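Long-range contacts in DNA repair protein PprA (Deinococcus deserti, PDB 6MC8), which probably binds DNA as a dimer that can build filaments, acting in the repair of radiation-induced DNA damage and in genome segregation: residues A[89-94]-A[103-108]; A[166-171]-A[183-188]; A[193-198]-A[259-264]; A[207-212]-A[223-228]. The protein carries 2 engineered substitutions. All coordinates share one frame; numbering follows the deposited sequence.

Contact 1: residues A[89-94]-A[103-108]; sequences HSARLI and IALLVD
Arg-92 and Leu-106 cross at about a right angle, one methyl of the leucine, CD2, lying over one face of the guanidinium. CD2 of Leu-106 sits 3.8 Å above that plane, displaced toward its rim. The arginine has CG anti to its carbonyl carbon (chi1 -73°) and an extended chain from CG to NE, so that NE ends 3.9 Å from CD2 of Leu-106. On the same face of the sheet, OG of Ser-90 approaches CB of Leu-106 to 3.2 Å, so Leu-106 is bordered by a hydroxyl at its base and a guanidinium at its tip. Farther along, CD1 of Ile-94 packs on CB of Ala-104 at 3.6 Å.

The opposite face carries His-89, Ala-91, Leu-93, Ile-103, Leu-105 and Val-107. Two of the pairs lie side by side and point the same way: ND1 of His-89 is 4.0 Å from CG2 of Val-107, and Leu-93 CD2 meets Ile-103 CG1. The antiparallel register behind both faces is fixed by two hydrogen-bonded pairs, Ser-90 with Leu-106 and Arg-92 with Ala-104. The shortest of their four bonds is Leu-106 N to Ser-90 O, 2.7 Å. One water donates to Leu-106 O and also bonds His-89 ND1, tying ring to backbone.

This is a beta hairpin, strands 89-95 and 100-107. Helix 62-80 runs beside its outer edge, where Thr-70 and Glu-66 accept from Ala-91 N and Leu-93 N; strand 110-114 pairs with the other edge, and helix 119-127 packs against Leu-105.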
loop_
_atom_site.group_PDB
_atom_site.type_symbol
_atom_site.label_atom_id
_atom_site.label_comp_id
_atom_site.label_asym_id
_atom_site.label_seq_id
_atom_site.Cartn_x
_atom_site.Cartn_y
_atom_site.Cartn_z
ATOM N N HIS A 89 11.487 -8.296 14.636
ATOM C CA HIS A 89 12.123 -8.896 15.798
ATOM C C HIS A 89 12.186 -10.406 15.636
ATOM O O HIS A 89 11.226 -11.028 15.176
ATOM C CB HIS A 89 11.355 -8.556 17.078
ATOM C CG HIS A 89 11.273 -7.091 17.368
ATOM N ND1 HIS A 89 12.335 -6.368 17.859
ATOM C CD2 HIS A 89 10.248 -6.217 17.247
ATOM C CE1 HIS A 89 11.971 -5.111 18.023
ATOM N NE2 HIS A 89 10.709 -4.993 17.657
ATOM N N SER A 90 13.299 -10.981 16.059
ATOM C CA SER A 90 13.516 -12.446 16.006
ATOM C C SER A 90 14.518 -12.901 17.051
ATOM O O SER A 90 15.241 -12.100 17.565
ATOM C CB SER A 90 13.903 -12.937 14.672
ATOM O OG SER A 90 15.073 -12.335 14.257
ATOM N N ALA A 91 14.481 -14.179 17.363
ATOM C CA ALA A 91 15.437 -14.739 18.322
ATOM C C ALA A 91 16.058 -15.991 17.723
ATOM O O ALA A 91 15.454 -16.604 16.846
ATOM C CB ALA A 91 14.766 -15.037 19.619
ATOM N N ARG A 92 17.298 -16.244 18.108
ATOM C CA ARG A 92 18.000 -17.452 17.702
ATOM C C ARG A 92 18.763 -18.010 18.891
ATOM O O ARG A 92 19.176 -17.271 19.787
ATOM C CB ARG A 92 18.960 -17.200 16.528
ATOM C CG ARG A 92 18.257 -16.980 15.204
ATOM C CD ARG A 92 19.212 -16.660 14.082
ATOM N NE ARG A 92 18.486 -16.368 12.851
ATOM C CZ ARG A 92 19.054 -15.944 11.730
ATOM N NH1 ARG A 92 20.363 -15.753 11.680
ATOM N NH2 ARG A 92 18.309 -15.703 10.664
ATOM N N LEU A 93 18.938 -19.326 18.890
ATOM C CA LEU A 93 19.647 -19.994 19.968
ATOM C C LEU A 93 21.150 -19.914 19.755
ATOM O O LEU A 93 21.638 -19.947 18.623
ATOM C CB LEU A 93 19.224 -21.455 20.066
ATOM C CG LEU A 93 17.816 -21.769 20.552
ATOM C CD1 LEU A 93 17.550 -23.249 20.401
ATOM C CD2 LEU A 93 17.664 -21.352 21.996
ATOM N N ILE A 94 21.842 -19.815 20.877
ATOM C CA ILE A 94 23.319 -19.843 20.899
ATOM C C ILE A 94 23.685 -21.077 21.710
ATOM O O ILE A 94 23.329 -21.162 22.842
ATOM C CB ILE A 94 23.912 -18.535 21.421
ATOM C CG1 ILE A 94 23.458 -17.362 20.562
ATOM C CG2 ILE A 94 25.415 -18.628 21.454
ATOM C CD1 ILE A 94 23.778 -16.033 21.135
ATOM N N ILE A 103 20.781 -16.702 24.255
ATOM C CA ILE A 103 19.806 -16.407 23.184
ATOM C C ILE A 103 20.142 -15.052 22.575
ATOM O O ILE A 103 20.154 -14.096 23.277
ATOM C CB ILE A 103 18.371 -16.437 23.727
ATOM C CG1 ILE A 103 17.886 -17.852 24.014
ATOM C CG2 ILE A 103 17.449 -15.715 22.776
ATOM C CD1 ILE A 103 16.705 -17.916 24.922
ATOM N N ALA A 104 20.336 -15.012 21.273
ATOM C CA ALA A 104 20.580 -13.766 20.565
ATOM C C ALA A 104 19.257 -13.121 20.183
ATOM O O ALA A 104 18.354 -13.793 19.678
ATOM C CB ALA A 104 21.429 -14.005 19.318
ATOM N N LEU A 105 19.147 -11.821 20.427
ATOM C CA LEU A 105 17.954 -11.056 20.094
ATOM C C LEU A 105 18.235 -10.250 18.835
ATOM O O LEU A 105 19.157 -9.429 18.813
ATOM C CB LEU A 105 17.560 -10.141 21.252
ATOM C CG LEU A 105 17.169 -10.854 22.544
ATOM C CD1 LEU A 105 16.949 -9.851 23.651
ATOM C CD2 LEU A 105 15.928 -11.699 22.333
ATOM N N LEU A 106 17.449 -10.482 17.794
ATOM C CA LEU A 106 17.730 -9.930 16.481
ATOM C C LEU A 106 16.733 -8.841 16.115
ATOM O O LEU A 106 15.553 -8.907 16.466
ATOM C CB LEU A 106 17.722 -11.019 15.404
ATOM C CG LEU A 106 18.945 -11.917 15.195
ATOM C CD1 LEU A 106 19.109 -12.952 16.286
ATOM C CD2 LEU A 106 18.851 -12.596 13.850
ATOM N N VAL A 107 17.235 -7.827 15.417
ATOM C CA VAL A 107 16.428 -6.755 14.850
ATOM C C VAL A 107 16.795 -6.640 13.381
ATOM O O VAL A 107 17.950 -6.341 13.054
ATOM C CB VAL A 107 16.641 -5.409 15.562
ATOM C CG1 VAL A 107 15.920 -4.310 14.817
ATOM C CG2 VAL A 107 16.147 -5.477 16.986
ATOM N N ASP A 108 15.808 -6.875 12.506
ATOM C CA ASP A 108 15.951 -6.845 11.044
ATOM C C ASP A 108 17.044 -7.792 10.557
ATOM O O ASP A 108 17.780 -7.494 9.616
ATOM C CB ASP A 108 16.191 -5.422 10.529
ATOM C CG ASP A 108 14.967 -4.540 10.643
ATOM O OD1 ASP A 108 13.841 -5.069 10.609
ATOM O OD2 ASP A 108 15.129 -3.312 10.747
HETATM O O HOH W 1 14.534 -8.044 18.968
#

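Contact 2: residues A[166-171]-A[183-188]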
loop_
_atom_site.group_PDB
_atom_site.type_symbol
_atom_site.label_atom_id
_atom_site.label_comp_id
_atom_site.label_asym_id
_atom_site.label_seq_id
_atom_site.Cartn_x
_atom_site.Cartn_y
_atom_site.Cartn_z
ATOM N N ARG A 166 -6.386 -0.113 0.890
ATOM C CA ARG A 166 -5.241 -0.989 1.089
ATOM C C ARG A 166 -4.527 -0.531 2.355
ATOM O O ARG A 166 -5.204 -0.132 3.306
ATOM C CB ARG A 166 -4.344 -0.983 -0.140
ATOM C CG ARG A 166 -5.036 -1.591 -1.347
ATOM C CD ARG A 166 -4.294 -1.329 -2.630
ATOM N NE ARG A 166 -5.040 -1.808 -3.788
ATOM C CZ ARG A 166 -4.792 -2.941 -4.429
ATOM N NH1 ARG A 166 -3.779 -3.704 -4.061
ATOM N NH2 ARG A 166 -5.535 -3.290 -5.465
ATOM N N ASP A 167 -3.213 -0.756 2.437
ATOM C CA ASP A 167 -2.408 -0.318 3.575
ATOM C C ASP A 167 -2.657 1.141 3.944
ATOM O O ASP A 167 -2.628 2.030 3.095
ATOM C CB ASP A 167 -0.917 -0.491 3.291
ATOM C CG ASP A 167 -0.527 -1.925 3.044
ATOM O OD1 ASP A 167 -1.316 -2.829 3.369
ATOM O OD2 ASP A 167 0.602 -2.147 2.568
ATOM N N PHE A 168 -2.950 1.369 5.220
ATOM C CA PHE A 168 -3.137 2.706 5.760
ATOM C C PHE A 168 -2.619 2.692 7.189
ATOM O O PHE A 168 -2.375 1.628 7.754
ATOM C CB PHE A 168 -4.612 3.152 5.709
ATOM C CG PHE A 168 -5.507 2.446 6.693
ATOM C CD1 PHE A 168 -6.036 1.203 6.403
ATOM C CD2 PHE A 168 -5.859 3.049 7.895
ATOM C CE1 PHE A 168 -6.861 0.560 7.308
ATOM C CE2 PHE A 168 -6.675 2.406 8.795
ATOM C CZ PHE A 168 -7.179 1.164 8.499
ATOM N N GLU A 169 -2.423 3.869 7.760
ATOM C CA GLU A 169 -1.973 3.886 9.166
ATOM C C GLU A 169 -2.469 5.179 9.779
ATOM O O GLU A 169 -2.347 6.188 9.166
ATOM C CB GLU A 169 -0.455 3.906 9.278
ATOM C CG GLU A 169 0.027 4.006 10.692
ATOM C CD GLU A 169 1.520 3.975 10.821
ATOM O OE1 GLU A 169 2.198 3.836 9.784
ATOM O OE2 GLU A 169 2.015 4.091 11.959
ATOM N N THR A 170 -3.070 5.106 10.940
ATOM C CA THR A 170 -3.502 6.345 11.618
ATOM C C THR A 170 -2.440 6.803 12.609
ATOM O O THR A 170 -1.597 6.026 13.027
ATOM C CB THR A 170 -4.870 6.259 12.287
ATOM O OG1 THR A 170 -4.781 5.436 13.429
ATOM C CG2 THR A 170 -5.937 5.684 11.406
ATOM N N HIS A 171 -2.495 8.090 12.908
ATOM C CA HIS A 171 -1.701 8.764 13.953
ATOM C C HIS A 171 -2.381 8.481 15.287
ATOM O O HIS A 171 -3.492 8.026 15.333
ATOM C CB HIS A 171 -1.673 10.285 13.749
ATOM C CG HIS A 171 -0.649 10.862 12.828
ATOM N ND1 HIS A 171 0.674 10.833 13.085
ATOM C CD2 HIS A 171 -0.771 11.569 11.700
ATOM C CE1 HIS A 171 1.313 11.437 12.129
ATOM N NE2 HIS A 171 0.468 11.885 11.286
ATOM N N THR A 183 -4.704 2.717 14.409
ATOM C CA THR A 183 -5.164 1.608 13.589
ATOM C C THR A 183 -4.378 1.592 12.286
ATOM O O THR A 183 -4.159 2.644 11.681
ATOM C CB THR A 183 -6.677 1.738 13.318
ATOM O OG1 THR A 183 -7.396 1.609 14.551
ATOM C CG2 THR A 183 -7.177 0.703 12.318
ATOM N N TRP A 184 -3.933 0.409 11.865
ATOM C CA TRP A 184 -3.213 0.313 10.608
ATOM C C TRP A 184 -3.491 -1.022 9.934
ATOM O O TRP A 184 -3.815 -2.015 10.588
ATOM C CB TRP A 184 -1.708 0.518 10.817
ATOM C CG TRP A 184 -0.967 -0.584 11.510
ATOM C CD1 TRP A 184 -0.180 -1.526 10.926
ATOM C CD2 TRP A 184 -0.962 -0.872 12.911
ATOM N NE1 TRP A 184 0.339 -2.364 11.873
ATOM C CE2 TRP A 184 -0.130 -1.989 13.102
ATOM C CE3 TRP A 184 -1.581 -0.294 14.023
ATOM C CZ2 TRP A 184 0.111 -2.533 14.359
ATOM C CZ3 TRP A 184 -1.342 -0.838 15.267
ATOM C CH2 TRP A 184 -0.511 -1.950 15.423
ATOM N N ARG A 185 -3.382 -1.020 8.609
ATOM C CA ARG A 185 -3.436 -2.222 7.792
ATOM C C ARG A 185 -2.100 -2.409 7.087
ATOM O O ARG A 185 -1.545 -1.454 6.543
ATOM C CB ARG A 185 -4.573 -2.159 6.761
ATOM C CG ARG A 185 -4.596 -3.344 5.798
ATOM C CD ARG A 185 -5.758 -3.344 4.832
ATOM N NE ARG A 185 -7.008 -3.686 5.489
ATOM C CZ ARG A 185 -8.040 -2.868 5.597
ATOM N NH1 ARG A 185 -7.976 -1.655 5.077
ATOM N NH2 ARG A 185 -9.139 -3.264 6.216
ATOM N N GLN A 186 -1.578 -3.632 7.120
ATOM C CA GLN A 186 -0.408 -4.005 6.337
ATOM C C GLN A 186 -0.736 -5.293 5.598
ATOM O O GLN A 186 -0.752 -6.371 6.199
ATOM C CB GLN A 186 0.830 -4.174 7.212
ATOM C CG GLN A 186 2.093 -4.372 6.408
ATOM C CD GLN A 186 3.314 -4.499 7.275
ATOM O OE1 GLN A 186 3.219 -4.525 8.498
ATOM N NE2 GLN A 186 4.478 -4.566 6.649
ATOM N N GLY A 187 -0.999 -5.179 4.301
ATOM C CA GLY A 187 -1.384 -6.323 3.504
ATOM C C GLY A 187 -2.800 -6.770 3.783
ATOM O O GLY A 187 -3.753 -6.034 3.523
ATOM N N GLU A 188 -2.952 -7.978 4.312
ATOM C CA GLU A 188 -4.257 -8.509 4.670
ATOM C C GLU A 188 -4.568 -8.343 6.147
ATOM O O GLU A 188 -5.663 -8.705 6.581
ATOM C CB GLU A 188 -4.345 -9.989 4.290
ATOM C CG GLU A 188 -4.216 -10.258 2.803
ATOM C CD GLU A 188 -5.368 -9.697 2.003
ATOM O OE1 GLU A 188 -6.505 -9.683 2.519
ATOM O OE2 GLU A 188 -5.134 -9.261 0.857
HETATM O O HOH W 2 -4.039 -3.889 1.894
#
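Arg-166 meets Arg-185 through its carbonyl: O lies at the edge of the Arg-185 guanidinium, near its plane, and Arg-166 O is 3.6 Å from Arg-185 CD. Its own side chain turns to the dimer interface, NH1 bonding Pro-144 O of the second subunit. Next, Asp-167 OD1 accepts from Gly-187 N on its syn side, 23° out of the carboxylate plane; the modelled 2.5 Å is shorter than expected, so the exact length is doubtful. A water that donates to Gly-187 O also donates to Asp-167 OD1. An alanine here would probably leave Gly-187 N and that water without their carboxylate acceptor, and the turn after the strand less firmly held.

Phe-168 and the following residues begin strand 168-176, which forms a beta hairpin with strand 179-186. With CG between the backbone N and the carbonyl carbon (chi1 72°), the ring crosses Arg-185 obliquely, ring and guanidinium planes 59° apart. CE1 of Phe-168 comes to 3.3 Å from Arg-185 NH1, while the carbonyls of Leu-161, Ile-162 and Gly-271 bind the guanidinium nitrogens. Phe-168 O takes the Arg-185 N-H at 3.0 Å. Glu-169, extended, lays CG beside CB of Trp-184 at 3.9 Å, its carboxylate being bound by Ile-142 N and Leu-143 N. Thr-170 bonds Thr-183 twice: its N donates to Thr-183 O at 2.8 Å, and its OG1 accepts from Thr-183 N at 2.9 Å.

Contact 3: residues A[193-198]-A[259-264]; sequences EVHRPA and VSSAVV
Strands 189-195 and 261-267 pair antiparallel at one side of a four-stranded sheet, in which 261-267 is an outermost strand of the chain. Their short segments approach to 4.8 Å between axes, at 167°. The chief polar feature on one face joins Glu-193, His-195 and Ser-261. The serine hydroxyl stands between the other two: OG donates to Glu-193 OE2 at 3.0 Å, using the anti lone pair of that oxygen, and accepts from His-195 ND1 at 2.7 Å. The second bond is nearly in the imidazole plane, 9° out of it, with an angle of 160° at the hydrogen. Both residues, like Ser-261, stand on the same face of the sheet, and both have CG anti to the backbone N; the glutamate continues extended beyond CG. Glu-193 OE1 has a further partner, forming a salt bridge with Arg-182, and the His-195 ring meets that of Trp-172. An alanine in place of His-195 would probably leave Ser-261 OG without its donor and deprive Trp-172 of its ring neighbour.

In the backbone, Val-194 N donates to Ala-262 O at 3.1 Å; the return bond from Ala-262 N is weak. Beyond the strand end, Arg-196 N donates to Ser-260 O at 2.9 Å. The guanidinium of Arg-196 turns to helix 274-304, bridging to Asp-289 and bonding Gln-292. Ser-260 OG, itself bonded to Trp-80 O, lies 3.3 Å from His-195 CE1, and at the far end Ala-198 CB rests 3.4 Å from Val-259 O.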
loop_
_atom_site.group_PDB
_atom_site.type_symbol
_atom_site.label_atom_id
_atom_site.label_comp_id
_atom_site.label_asym_id
_atom_site.label_seq_id
_atom_site.Cartn_x
_atom_site.Cartn_y
_atom_site.Cartn_z
ATOM N N GLU A 193 -3.640 -0.704 17.989
ATOM C CA GLU A 193 -2.835 -0.611 19.196
ATOM C C GLU A 193 -3.557 0.286 20.186
ATOM O O GLU A 193 -4.103 1.320 19.801
ATOM C CB GLU A 193 -1.444 -0.051 18.890
ATOM C CG GLU A 193 -0.522 0.034 20.092
ATOM C CD GLU A 193 0.827 0.609 19.751
ATOM O OE1 GLU A 193 1.041 0.980 18.584
ATOM O OE2 GLU A 193 1.680 0.691 20.651
ATOM N N VAL A 194 -3.577 -0.123 21.447
ATOM C CA VAL A 194 -4.100 0.676 22.547
ATOM C C VAL A 194 -2.974 0.866 23.551
ATOM O O VAL A 194 -2.412 -0.113 24.048
ATOM C CB VAL A 194 -5.328 0.005 23.184
ATOM C CG1 VAL A 194 -5.676 0.655 24.482
ATOM C CG2 VAL A 194 -6.508 0.096 22.250
ATOM N N HIS A 195 -2.647 2.119 23.846
ATOM C CA HIS A 195 -1.433 2.468 24.572
ATOM C C HIS A 195 -1.739 3.353 25.770
ATOM O O HIS A 195 -2.341 4.417 25.621
ATOM C CB HIS A 195 -0.458 3.185 23.648
ATOM C CG HIS A 195 0.807 3.618 24.312
ATOM N ND1 HIS A 195 1.828 2.745 24.610
ATOM C CD2 HIS A 195 1.219 4.836 24.728
ATOM C CE1 HIS A 195 2.815 3.408 25.183
ATOM N NE2 HIS A 195 2.470 4.677 25.269
ATOM N N ARG A 196 -1.302 2.921 26.946
ATOM C CA ARG A 196 -1.265 3.769 28.136
ATOM C C ARG A 196 0.176 3.788 28.621
ATOM O O ARG A 196 0.744 2.707 28.878
ATOM C CB ARG A 196 -2.201 3.276 29.233
ATOM C CG ARG A 196 -2.288 4.247 30.396
ATOM C CD ARG A 196 -3.116 3.728 31.547
ATOM N NE ARG A 196 -4.517 3.554 31.206
ATOM C CZ ARG A 196 -5.119 2.376 31.144
ATOM N NH1 ARG A 196 -4.435 1.274 31.395
ATOM N NH2 ARG A 196 -6.400 2.300 30.832
ATOM N N PRO A 197 0.794 4.962 28.754
ATOM C CA PRO A 197 2.239 5.027 29.024
ATOM C C PRO A 197 2.614 4.505 30.403
ATOM O O PRO A 197 1.988 4.838 31.410
ATOM C CB PRO A 197 2.548 6.520 28.891
ATOM C CG PRO A 197 1.466 7.049 28.046
ATOM C CD PRO A 197 0.250 6.282 28.415
ATOM N N ALA A 198 3.653 3.677 30.434
ATOM C CA ALA A 198 4.142 3.088 31.668
ATOM C C ALA A 198 5.631 2.818 31.536
ATOM O O ALA A 198 6.075 2.203 30.566
ATOM C CB ALA A 198 3.401 1.792 32.005
ATOM N N VAL A 259 4.610 -3.113 30.836
ATOM C CA VAL A 259 3.538 -3.197 29.850
ATOM C C VAL A 259 2.939 -1.816 29.645
ATOM O O VAL A 259 2.486 -1.179 30.599
ATOM C CB VAL A 259 2.460 -4.201 30.286
ATOM C CG1 VAL A 259 1.252 -4.120 29.374
ATOM C CG2 VAL A 259 3.007 -5.590 30.255
ATOM N N SER A 260 2.930 -1.356 28.396
ATOM C CA SER A 260 2.303 -0.093 28.052
ATOM C C SER A 260 1.335 -0.178 26.882
ATOM O O SER A 260 0.568 0.766 26.679
ATOM C CB SER A 260 3.365 0.973 27.739
ATOM O OG SER A 260 4.063 0.671 26.551
ATOM N N SER A 261 1.329 -1.265 26.120
ATOM C CA SER A 261 0.447 -1.367 24.971
ATOM C C SER A 261 -0.199 -2.744 24.917
ATOM O O SER A 261 0.106 -3.633 25.711
ATOM C CB SER A 261 1.186 -1.084 23.658
ATOM O OG SER A 261 1.607 0.261 23.584
ATOM N N ALA A 262 -1.124 -2.888 23.975
ATOM C CA ALA A 262 -1.747 -4.154 23.628
ATOM C C ALA A 262 -2.229 -4.060 22.191
ATOM O O ALA A 262 -2.886 -3.088 21.815
ATOM C CB ALA A 262 -2.909 -4.495 24.564
ATOM N N VAL A 263 -1.892 -5.064 21.387
ATOM C CA VAL A 263 -2.165 -5.053 19.956
ATOM C C VAL A 263 -3.072 -6.227 19.613
ATOM O O VAL A 263 -2.803 -7.366 20.008
ATOM C CB VAL A 263 -0.857 -5.110 19.139
ATOM C CG1 VAL A 263 -1.145 -5.109 17.651
ATOM C CG2 VAL A 263 0.056 -3.956 19.503
ATOM N N VAL A 264 -4.149 -5.948 18.881
ATOM C CA VAL A 264 -5.035 -6.973 18.342
ATOM C C VAL A 264 -4.955 -6.918 16.823
ATOM O O VAL A 264 -5.065 -5.839 16.230
ATOM C CB VAL A 264 -6.483 -6.790 18.832
ATOM C CG1 VAL A 264 -7.404 -7.805 18.189
ATOM C CG2 VAL A 264 -6.548 -6.932 20.327
#

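Contact 4: residues A[207-212]-A[223-228]; sequences AAWKVI and ELMERS. Engineered in segment 207-212: Lys-210 (natural residue Asp).
The carbonyl oxygen of Leu-224 is gripped by two donors from Ser-228, the residue one helical turn on and, like Leu-224, a neighbour of Ile-212. Ser-228 N donates to Leu-224 O at 2.9 Å, the regular helical bond, and Ser-228 OG donates to the same oxygen at 2.8 Å. The two come from opposite faces of the carbonyl plane, and the hydroxyl arrives with a C=O...donor angle of 145°. Since the hydroxyl proton is spent on its own helix, what OG presents to Ile-212 is packing: CD1 of Ile-212 stands 4.1 Å from it.

The two segments belong to consecutive helices, 200-213 and 218-237, which form an antiparallel helical hairpin. Their short axes run 156° apart and come no closer than 11.2 Å, so side chains alone bridge the gap, and the contact is small, 209 Å² in all. Ile-212 has the largest single share and takes part in three of the four residue pairs. Its CG2 lies 4.1 Å from CG of Met-225, the two side chains sliding past each other in opposite directions, and also touches CB of Leu-224. The extended chain of Met-225, CE anti to CG (chi3 -176°), brings its methyl to Trp-209, where CE is 4.4 Å from CZ3 in an oblique approach. Met-233, farther along helix 218-237, is touched by Trp-209, Ile-212 and Ser-228 together. Another side of helix 200-213 is turned to helix 274-304: Ala-207 packs on Leu-299 and Ala-300, Val-211 also on Ala-300, and the engineered Lys-210 touches Thr-296.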
loop_
_atom_site.group_PDB
_atom_site.type_symbol
_atom_site.label_atom_id
_atom_site.label_comp_id
_atom_site.label_asym_id
_atom_site.label_seq_id
_atom_site.Cartn_x
_atom_site.Cartn_y
_atom_site.Cartn_z
ATOM N N ALA A 207 2.893 -0.300 42.393
ATOM C CA ALA A 207 2.965 -1.474 43.253
ATOM C C ALA A 207 3.416 -1.103 44.656
ATOM O O ALA A 207 3.011 -1.740 45.633
ATOM C CB ALA A 207 3.911 -2.505 42.652
ATOM N N ALA A 208 4.270 -0.085 44.774
ATOM C CA ALA A 208 4.703 0.366 46.089
ATOM C C ALA A 208 3.564 1.037 46.843
ATOM O O ALA A 208 3.458 0.896 48.063
ATOM C CB ALA A 208 5.893 1.312 45.956
ATOM N N TRP A 209 2.695 1.760 46.130
ATOM C CA TRP A 209 1.516 2.352 46.754
ATOM C C TRP A 209 0.543 1.285 47.232
ATOM O O TRP A 209 -0.130 1.466 48.250
ATOM C CB TRP A 209 0.830 3.313 45.780
ATOM C CG TRP A 209 -0.509 3.839 46.248
ATOM C CD1 TRP A 209 -1.732 3.460 45.789
ATOM C CD2 TRP A 209 -0.754 4.822 47.266
ATOM N NE1 TRP A 209 -2.722 4.144 46.446
ATOM C CE2 TRP A 209 -2.146 4.987 47.360
ATOM C CE3 TRP A 209 0.068 5.577 48.105
ATOM C CZ2 TRP A 209 -2.734 5.879 48.258
ATOM C CZ3 TRP A 209 -0.515 6.460 48.993
ATOM C CH2 TRP A 209 -1.902 6.603 49.063
ATOM N N LYS A 210 0.468 0.157 46.522
ATOM C CA LYS A 210 -0.453 -0.903 46.911
ATOM C C LYS A 210 0.010 -1.604 48.184
ATOM O O LYS A 210 -0.812 -1.982 49.026
ATOM C CB LYS A 210 -0.611 -1.902 45.766
ATOM C CG LYS A 210 -1.618 -2.993 46.041
ATOM C CD LYS A 210 -1.760 -3.956 44.885
ATOM C CE LYS A 210 -2.803 -5.009 45.204
ATOM N NZ LYS A 210 -2.353 -5.887 46.316
ATOM N N VAL A 211 1.322 -1.772 48.349
ATOM C CA VAL A 211 1.843 -2.431 49.542
ATOM C C VAL A 211 1.710 -1.518 50.756
ATOM O O VAL A 211 1.312 -1.957 51.841
ATOM C CB VAL A 211 3.303 -2.869 49.315
ATOM C CG1 VAL A 211 3.892 -3.479 50.569
ATOM C CG2 VAL A 211 3.384 -3.858 48.188
ATOM N N ILE A 212 2.003 -0.226 50.574
ATOM C CA ILE A 212 1.997 0.731 51.680
ATOM C C ILE A 212 0.576 0.986 52.175
ATOM O O ILE A 212 0.332 1.063 53.385
ATOM C CB ILE A 212 2.714 2.027 51.251
ATOM C CG1 ILE A 212 4.207 1.759 51.094
ATOM C CG2 ILE A 212 2.500 3.156 52.238
ATOM C CD1 ILE A 212 4.953 2.872 50.432
ATOM N N GLU A 223 5.075 6.634 58.464
ATOM C CA GLU A 223 6.478 6.958 58.259
ATOM C C GLU A 223 6.937 6.573 56.858
ATOM O O GLU A 223 7.867 7.186 56.325
ATOM C CB GLU A 223 7.322 6.291 59.349
ATOM C CG GLU A 223 8.796 6.670 59.352
ATOM C CD GLU A 223 9.516 6.202 60.591
ATOM O OE1 GLU A 223 8.850 5.660 61.495
ATOM O OE2 GLU A 223 10.750 6.370 60.657
ATOM N N LEU A 224 6.272 5.605 56.225
ATOM C CA LEU A 224 6.612 5.271 54.845
ATOM C C LEU A 224 6.018 6.274 53.865
ATOM O O LEU A 224 6.627 6.570 52.831
ATOM C CB LEU A 224 6.159 3.852 54.512
ATOM C CG LEU A 224 6.970 2.771 55.219
ATOM C CD1 LEU A 224 6.418 1.408 54.924
ATOM C CD2 LEU A 224 8.418 2.856 54.794
ATOM N N MET A 225 4.831 6.804 54.169
ATOM C CA MET A 225 4.287 7.899 53.373
ATOM C C MET A 225 5.119 9.161 53.543
ATOM O O MET A 225 5.259 9.952 52.604
ATOM C CB MET A 225 2.834 8.162 53.761
ATOM C CG MET A 225 1.864 7.083 53.330
ATOM S SD MET A 225 0.203 7.388 53.944
ATOM C CE MET A 225 -0.643 5.925 53.372
ATOM N N GLU A 226 5.710 9.308 54.733
ATOM C CA GLU A 226 6.591 10.464 55.047
ATOM C C GLU A 226 7.931 10.259 54.331
ATOM O O GLU A 226 8.531 11.265 53.901
ATOM C CB GLU A 226 6.787 10.592 56.559
ATOM N N ARG A 227 8.374 9.001 54.211
ATOM C CA ARG A 227 9.626 8.690 53.534
ATOM C C ARG A 227 9.463 8.705 52.021
ATOM O O ARG A 227 10.450 8.870 51.298
ATOM C CB ARG A 227 10.151 7.332 53.993
ATOM C CG ARG A 227 11.642 7.288 54.237
ATOM C CD ARG A 227 11.947 7.268 55.722
ATOM N N SER A 228 8.232 8.534 51.528
ATOM C CA SER A 228 7.985 8.587 50.090
ATOM C C SER A 228 8.161 9.999 49.551
ATOM O O SER A 228 8.451 10.189 48.367
ATOM C CB SER A 228 6.583 8.075 49.776
ATOM O OG SER A 228 6.464 6.703 50.082
#

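Overall arrangement
Contacts 1, 2 and 3 follow one another along the chain, whereas contact 4 is nested inside the loop that contact 3 closes. Contacts 2 and 3 belong to the same four-stranded antiparallel sheet, with centres 18 Å apart, and they touch: Trp-184 CZ3 lies 3.6 Å from Glu-193 N. Contact 1 lies in a separate three-stranded sheet, its centre 23 Å from that of contact 3. The helical contact 4 is the outlier, 44 Å from contact 2 between centres and on the opposite side of the chain's centre. Helix 274-304 meets contacts 2, 3 and 4, joining the sheet to the helical hairpin, while contact 2 alone reaches the second subunit of the dimer.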